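Local structure of xylulose kinase (Bifidobacterium adolescentis ATCC 15703, 3I8B) at residues V86-M91 / E152-N157; Q128-A133 / R214-M219. The protein probably phosphorylates D-xylulose to D-xylulose 5-phosphate at the expense of ATP, as an FGGY-family sugar kinase of xylose metabolism. All blocks are in the same frame, centred on the assembly; numbering follows the deposited sequence.

Contact 1: V86-M91 / E152-N157; sequences VIRDAM and ENEPEN
Arg88 and Glu154 carry the charged part of this contact. The guanidinium turns its NE side to the carboxylate and uses two nitrogens, one for each oxygen: Arg88 NE donates to Glu154 OE1 at 2.8 Å, and Arg88 NH1 to Glu154 OE2, also at 2.8 Å. Both bonds are nearly straight, at 161° and 165°. The oxygens lie close to the guanidinium plane, yet each is met from above the carboxylate plane, because the two flat groups are inclined by 46°. The arginine chain bends at chi3, which turns its third nitrogen back on its own segment, where Arg88 NH2 donates to Asp89 O at 3.0 Å. With all three nitrogens engaged, rotation of the head is restrained. Shortening Arg88 to an alanine removes both N-H donors to Glu154, and is likely to leave that carboxylate without its positive mate and the two segments without their main polar tie.

The second part is van der Waals packing of Ile87 on the aliphatic base of Asn157. Ile87 CG2, set anti to the backbone N, lies 3.8 Å from Asn157 CB, and the two side chains run past each other in opposite directions. Their CA atoms are the nearest pair across the segments, Ile87 CA lying 6.6 Å from Asn157 CA.

Trp149 of helix 143-153 touches both Arg88 and Glu154. Glu154 itself sits at the junction where that helix ends and helix 155-158 begins, in the N-cap position of the latter. The arrangement is a surface salt bridge with a bidentate, side-on grip, joining the loop before strand 90-91 to a helix-helix junction within the FGGY N-terminal domain.

Contact 2: Q128-A133 / R214-M219; sequences QRWVKA and RDLIAM
Each segment is a helical turn and a half with its own i to i+4 bonds, such as Ala133 N to Arg129 O at 2.9 Å and Met219 N to Asp215 O at 3.0 Å, and no hydrogen bond passes between the two. Side chains alone bridge them. Trp130 and Leu216 reach out from opposite directions and meet at the six-membered end of the indole: Leu216 CD1 is 3.8 Å from Trp130 CZ3, while the other methyl, Leu216 CD2, lies 4.1 Å from Trp130 CH2. The two methyls thus lie nearest to adjacent ring carbons, and CD1 stands oblique to the ring. The tryptophan gets there with CG anti to its carbonyl carbon (chi1 -83°), which carries the ring end closer to the other helix than the CB direction alone would. Selenomethionine Met219 adds a looser apolar contact, its SE 4.4 Å from Trp130 CZ2. On the five-membered ring of the indole, NE1 is satisfied by Leu105 O of helix 99-110, helping to hold the ring's rotation. That helix also receives Met219, and Leu144 of helix 143-153 touches both Trp130 and Leu216, placing this buried apolar contact between helices 122-134 and 214-225 within a larger helical cluster.

How the contacts relate
The centres of the two contacts lie 21 Å apart and their nearest atoms about 9 Å, so they do not touch. Along the chain their segments alternate: 86-91, 128-133, 152-157, 214-219. All four belong to the N-terminal domain of the FGGY kinase. Helix 143-153 relates the two: its C-terminal end enters contact 1, whereas Leu144, near its start, packs against contact 2. Helix 214-225 gives a second route, since Ala223 and Ala224 touch Glu152 and Pro155. A surface contact of mixed character and a buried apolar one thus sit on one connected helical assembly, interlocking successive parts of the same chain region.

Contact 1: V86-M91 / E152-N157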
loop_
_atom_site.group_PDB
_atom_site.type_symbol
_atom_site.label_atom_id
_atom_site.label_comp_id
_atom_site.label_asym_id
_atom_site.label_seq_id
_atom_site.Cartn_x
_atom_site.Cartn_y
_atom_site.Cartn_z
ATOM N N VAL A 86 20.225 -6.908 -12.164
ATOM C CA VAL A 86 19.461 -5.679 -12.009
ATOM C C VAL A 86 20.110 -4.607 -12.872
ATOM O O VAL A 86 21.296 -4.338 -12.740
ATOM C CB VAL A 86 19.397 -5.228 -10.529
ATOM C CG1 VAL A 86 18.761 -3.846 -10.419
ATOM C CG2 VAL A 86 18.609 -6.258 -9.699
ATOM N N ILE A 87 19.328 -4.000 -13.760
ATOM C CA ILE A 87 19.843 -3.029 -14.732
ATOM C C ILE A 87 20.300 -1.665 -14.151
ATOM O O ILE A 87 21.329 -1.124 -14.556
ATOM C CB ILE A 87 18.818 -2.800 -15.888
ATOM C CG1 ILE A 87 18.687 -4.076 -16.735
ATOM C CG2 ILE A 87 19.251 -1.616 -16.757
ATOM C CD1 ILE A 87 17.454 -4.117 -17.646
ATOM N N ARG A 88 19.523 -1.122 -13.221
ATOM C CA ARG A 88 19.767 0.194 -12.628
ATOM C C ARG A 88 19.008 0.178 -11.312
ATOM O O ARG A 88 18.219 -0.726 -11.074
ATOM C CB ARG A 88 19.157 1.308 -13.487
ATOM C CG ARG A 88 17.655 1.321 -13.262
ATOM C CD ARG A 88 16.897 2.566 -13.531
ATOM N NE ARG A 88 17.621 3.821 -13.430
ATOM C CZ ARG A 88 17.647 4.616 -12.369
ATOM N NH1 ARG A 88 18.310 5.760 -12.456
ATOM N NH2 ARG A 88 17.038 4.278 -11.236
ATOM N N ASP A 89 19.195 1.197 -10.476
ATOM C CA ASP A 89 18.556 1.203 -9.157
ATOM C C ASP A 89 17.034 1.082 -9.184
ATOM O O ASP A 89 16.369 1.605 -10.065
ATOM C CB ASP A 89 18.951 2.453 -8.367
ATOM C CG ASP A 89 20.302 2.315 -7.695
ATOM O OD1 ASP A 89 21.042 1.358 -7.997
ATOM O OD2 ASP A 89 20.619 3.177 -6.863
ATOM N N ALA A 90 16.484 0.374 -8.201
ATOM C CA ALA A 90 15.050 0.294 -8.084
ATOM C C ALA A 90 14.543 1.663 -7.712
ATOM O O ALA A 90 15.144 2.347 -6.876
ATOM C CB ALA A 90 14.643 -0.748 -7.029
HETATM N N MSE A 91 13.447 2.072 -8.342
HETATM C CA MSE A 91 12.819 3.349 -8.016
HETATM C C MSE A 91 11.551 3.072 -7.240
HETATM O O MSE A 91 10.667 2.347 -7.709
HETATM C CB MSE A 91 12.514 4.136 -9.290
HETATM C CG MSE A 91 13.741 4.300 -10.172
HETATM SE SE MSE A 91 13.290 5.112 -11.894
HETATM C CE MSE A 91 12.828 6.918 -11.238
ATOM N N GLU A 152 12.369 7.442 -20.915
ATOM C CA GLU A 152 12.594 8.837 -21.287
ATOM C C GLU A 152 14.021 9.295 -20.973
ATOM O O GLU A 152 14.638 10.013 -21.759
ATOM C CB GLU A 152 11.562 9.749 -20.615
ATOM C CG GLU A 152 11.728 11.240 -20.911
ATOM C CD GLU A 152 11.561 11.590 -22.386
ATOM O OE1 GLU A 152 12.071 12.658 -22.808
ATOM O OE2 GLU A 152 10.932 10.800 -23.124
ATOM N N ASN A 153 14.557 8.856 -19.837
ATOM C CA ASN A 153 15.829 9.376 -19.366
ATOM C C ASN A 153 17.027 8.479 -19.580
ATOM O O ASN A 153 18.157 8.966 -19.602
ATOM C CB ASN A 153 15.714 9.749 -17.888
ATOM C CG ASN A 153 14.780 10.919 -17.670
ATOM O OD1 ASN A 153 15.173 12.070 -17.826
ATOM N ND2 ASN A 153 13.534 10.630 -17.314
ATOM N N GLU A 154 16.779 7.173 -19.707
ATOM C CA GLU A 154 17.842 6.177 -19.844
ATOM C C GLU A 154 17.490 5.131 -20.905
ATOM O O GLU A 154 17.313 3.946 -20.587
ATOM C CB GLU A 154 18.104 5.471 -18.500
ATOM C CG GLU A 154 18.325 6.387 -17.311
ATOM C CD GLU A 154 18.766 5.629 -16.052
ATOM O OE1 GLU A 154 18.639 4.385 -16.013
ATOM O OE2 GLU A 154 19.224 6.285 -15.088
ATOM N N PRO A 155 17.379 5.565 -22.172
ATOM C CA PRO A 155 16.981 4.668 -23.265
ATOM C C PRO A 155 17.826 3.391 -23.390
ATOM O O PRO A 155 17.246 2.339 -23.683
ATOM C CB PRO A 155 17.139 5.534 -24.523
ATOM C CG PRO A 155 17.067 6.958 -24.037
ATOM C CD PRO A 155 17.545 6.968 -22.613
ATOM N N GLU A 156 19.143 3.475 -23.196
ATOM C CA GLU A 156 20.003 2.287 -23.284
ATOM C C GLU A 156 19.609 1.224 -22.263
ATOM O O GLU A 156 19.700 0.024 -22.537
ATOM C CB GLU A 156 21.483 2.642 -23.098
ATOM C CG GLU A 156 22.050 3.535 -24.187
ATOM C CD GLU A 156 21.331 4.871 -24.273
ATOM O OE1 GLU A 156 21.113 5.521 -23.211
ATOM O OE2 GLU A 156 20.983 5.269 -25.410
ATOM N N ASN A 157 19.191 1.682 -21.087
ATOM C CA ASN A 157 18.723 0.806 -20.010
ATOM C C ASN A 157 17.346 0.219 -20.282
ATOM O O ASN A 157 17.090 -0.946 -19.977
ATOM C CB ASN A 157 18.659 1.589 -18.684
ATOM C CG ASN A 157 20.016 1.748 -18.027
ATOM O OD1 ASN A 157 20.179 2.525 -17.066
ATOM N ND2 ASN A 157 20.990 1.000 -18.516
#

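Contact 2: Q128-A133 / R214-M219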
loop_
_atom_site.group_PDB
_atom_site.type_symbol
_atom_site.label_atom_id
_atom_site.label_comp_id
_atom_site.label_asym_id
_atom_site.label_seq_id
_atom_site.Cartn_x
_atom_site.Cartn_y
_atom_site.Cartn_z
ATOM N N GLN A 128 -10.254 8.922 -15.661
ATOM C CA GLN A 128 -11.341 7.952 -15.660
ATOM C C GLN A 128 -11.002 6.694 -16.452
ATOM O O GLN A 128 -11.376 5.580 -16.061
ATOM C CB GLN A 128 -12.614 8.596 -16.215
ATOM C CG GLN A 128 -13.677 7.607 -16.646
ATOM C CD GLN A 128 -14.974 8.293 -17.020
ATOM O OE1 GLN A 128 -15.428 9.207 -16.322
ATOM N NE2 GLN A 128 -15.574 7.868 -18.127
ATOM N N ARG A 129 -10.307 6.867 -17.572
ATOM C CA ARG A 129 -9.920 5.731 -18.409
ATOM C C ARG A 129 -8.874 4.839 -17.724
ATOM O O ARG A 129 -8.869 3.611 -17.913
ATOM C CB ARG A 129 -9.417 6.214 -19.772
ATOM C CG ARG A 129 -10.542 6.606 -20.742
ATOM C CD ARG A 129 -9.998 7.409 -21.944
ATOM N NE ARG A 129 -11.057 7.722 -22.903
ATOM C CZ ARG A 129 -10.925 8.554 -23.932
ATOM N NH1 ARG A 129 -9.768 9.168 -24.152
ATOM N NH2 ARG A 129 -11.953 8.767 -24.746
ATOM N N TRP A 130 -7.990 5.451 -16.942
ATOM C CA TRP A 130 -7.015 4.689 -16.158
ATOM C C TRP A 130 -7.705 3.877 -15.070
ATOM O O TRP A 130 -7.433 2.681 -14.895
ATOM C CB TRP A 130 -5.941 5.606 -15.545
ATOM C CG TRP A 130 -4.842 5.920 -16.502
ATOM C CD1 TRP A 130 -4.638 7.106 -17.177
ATOM C CD2 TRP A 130 -3.797 5.034 -16.920
ATOM N NE1 TRP A 130 -3.525 6.998 -17.981
ATOM C CE2 TRP A 130 -2.996 5.738 -17.846
ATOM C CE3 TRP A 130 -3.455 3.716 -16.593
ATOM C CZ2 TRP A 130 -1.877 5.165 -18.451
ATOM C CZ3 TRP A 130 -2.344 3.143 -17.203
ATOM C CH2 TRP A 130 -1.570 3.868 -18.121
ATOM N N VAL A 131 -8.594 4.526 -14.332
ATOM C CA VAL A 131 -9.340 3.845 -13.280
ATOM C C VAL A 131 -10.100 2.617 -13.828
ATOM O O VAL A 131 -10.007 1.513 -13.268
ATOM C CB VAL A 131 -10.267 4.837 -12.539
ATOM C CG1 VAL A 131 -11.237 4.116 -11.584
ATOM C CG2 VAL A 131 -9.421 5.840 -11.779
ATOM N N LYS A 132 -10.822 2.804 -14.937
ATOM C CA LYS A 132 -11.546 1.704 -15.575
ATOM C C LYS A 132 -10.617 0.615 -16.141
ATOM O O LYS A 132 -10.949 -0.565 -16.097
ATOM C CB LYS A 132 -12.518 2.220 -16.652
ATOM C CG LYS A 132 -13.679 3.052 -16.094
ATOM C CD LYS A 132 -14.628 3.564 -17.199
ATOM C CE LYS A 132 -13.844 4.297 -18.295
ATOM N NZ LYS A 132 -14.579 5.377 -19.085
ATOM N N ALA A 133 -9.453 1.014 -16.653
ATOM C CA ALA A 133 -8.499 0.071 -17.241
ATOM C C ALA A 133 -7.824 -0.849 -16.207
ATOM O O ALA A 133 -7.746 -2.066 -16.405
ATOM C CB ALA A 133 -7.431 0.832 -18.053
ATOM N N ARG A 214 -0.110 -5.254 -21.572
ATOM C CA ARG A 214 1.188 -5.063 -22.196
ATOM C C ARG A 214 1.185 -3.886 -23.163
ATOM O O ARG A 214 2.236 -3.347 -23.484
ATOM C CB ARG A 214 1.646 -6.356 -22.878
ATOM C CG ARG A 214 2.053 -7.448 -21.876
ATOM C CD ARG A 214 2.259 -8.804 -22.551
ATOM N NE ARG A 214 2.566 -9.841 -21.564
ATOM C CZ ARG A 214 3.794 -10.106 -21.119
ATOM N NH1 ARG A 214 4.842 -9.414 -21.569
ATOM N NH2 ARG A 214 3.973 -11.048 -20.204
ATOM N N ASP A 215 -0.002 -3.492 -23.621
ATOM C CA ASP A 215 -0.139 -2.298 -24.457
ATOM C C ASP A 215 0.193 -1.001 -23.702
ATOM O O ASP A 215 0.670 -0.032 -24.296
ATOM C CB ASP A 215 -1.551 -2.206 -25.063
ATOM C CG ASP A 215 -2.650 -2.203 -24.006
ATOM O OD1 ASP A 215 -2.621 -3.058 -23.090
ATOM O OD2 ASP A 215 -3.563 -1.354 -24.103
ATOM N N LEU A 216 -0.081 -0.974 -22.401
ATOM C CA LEU A 216 0.219 0.204 -21.599
ATOM C C LEU A 216 1.723 0.275 -21.348
ATOM O O LEU A 216 2.283 1.360 -21.178
ATOM C CB LEU A 216 -0.576 0.205 -20.287
ATOM C CG LEU A 216 -2.089 0.184 -20.522
ATOM C CD1 LEU A 216 -2.854 0.014 -19.210
ATOM C CD2 LEU A 216 -2.530 1.446 -21.238
ATOM N N ILE A 217 2.378 -0.880 -21.337
ATOM C CA ILE A 217 3.839 -0.910 -21.251
ATOM C C ILE A 217 4.453 -0.418 -22.575
ATOM O O ILE A 217 5.281 0.485 -22.573
ATOM C CB ILE A 217 4.378 -2.315 -20.886
ATOM C CG1 ILE A 217 3.908 -2.716 -19.476
ATOM C CG2 ILE A 217 5.893 -2.329 -20.979
ATOM C CD1 ILE A 217 4.219 -4.174 -19.089
ATOM N N ALA A 218 4.025 -0.996 -23.695
ATOM C CA ALA A 218 4.447 -0.513 -25.011
ATOM C C ALA A 218 4.290 0.999 -25.092
ATOM O O ALA A 218 5.125 1.701 -25.661
ATOM C CB ALA A 218 3.630 -1.190 -26.135
HETATM N N MSE A 219 3.205 1.500 -24.518
HETATM C CA MSE A 219 2.889 2.920 -24.610
HETATM C C MSE A 219 4.022 3.783 -24.073
HETATM O O MSE A 219 4.304 4.855 -24.618
HETATM C CB MSE A 219 1.585 3.222 -23.875
HETATM C CG MSE A 219 1.384 4.683 -23.505
HETATM SE SE MSE A 219 -0.316 4.928 -22.535
HETATM C CE MSE A 219 -1.578 4.362 -23.925
#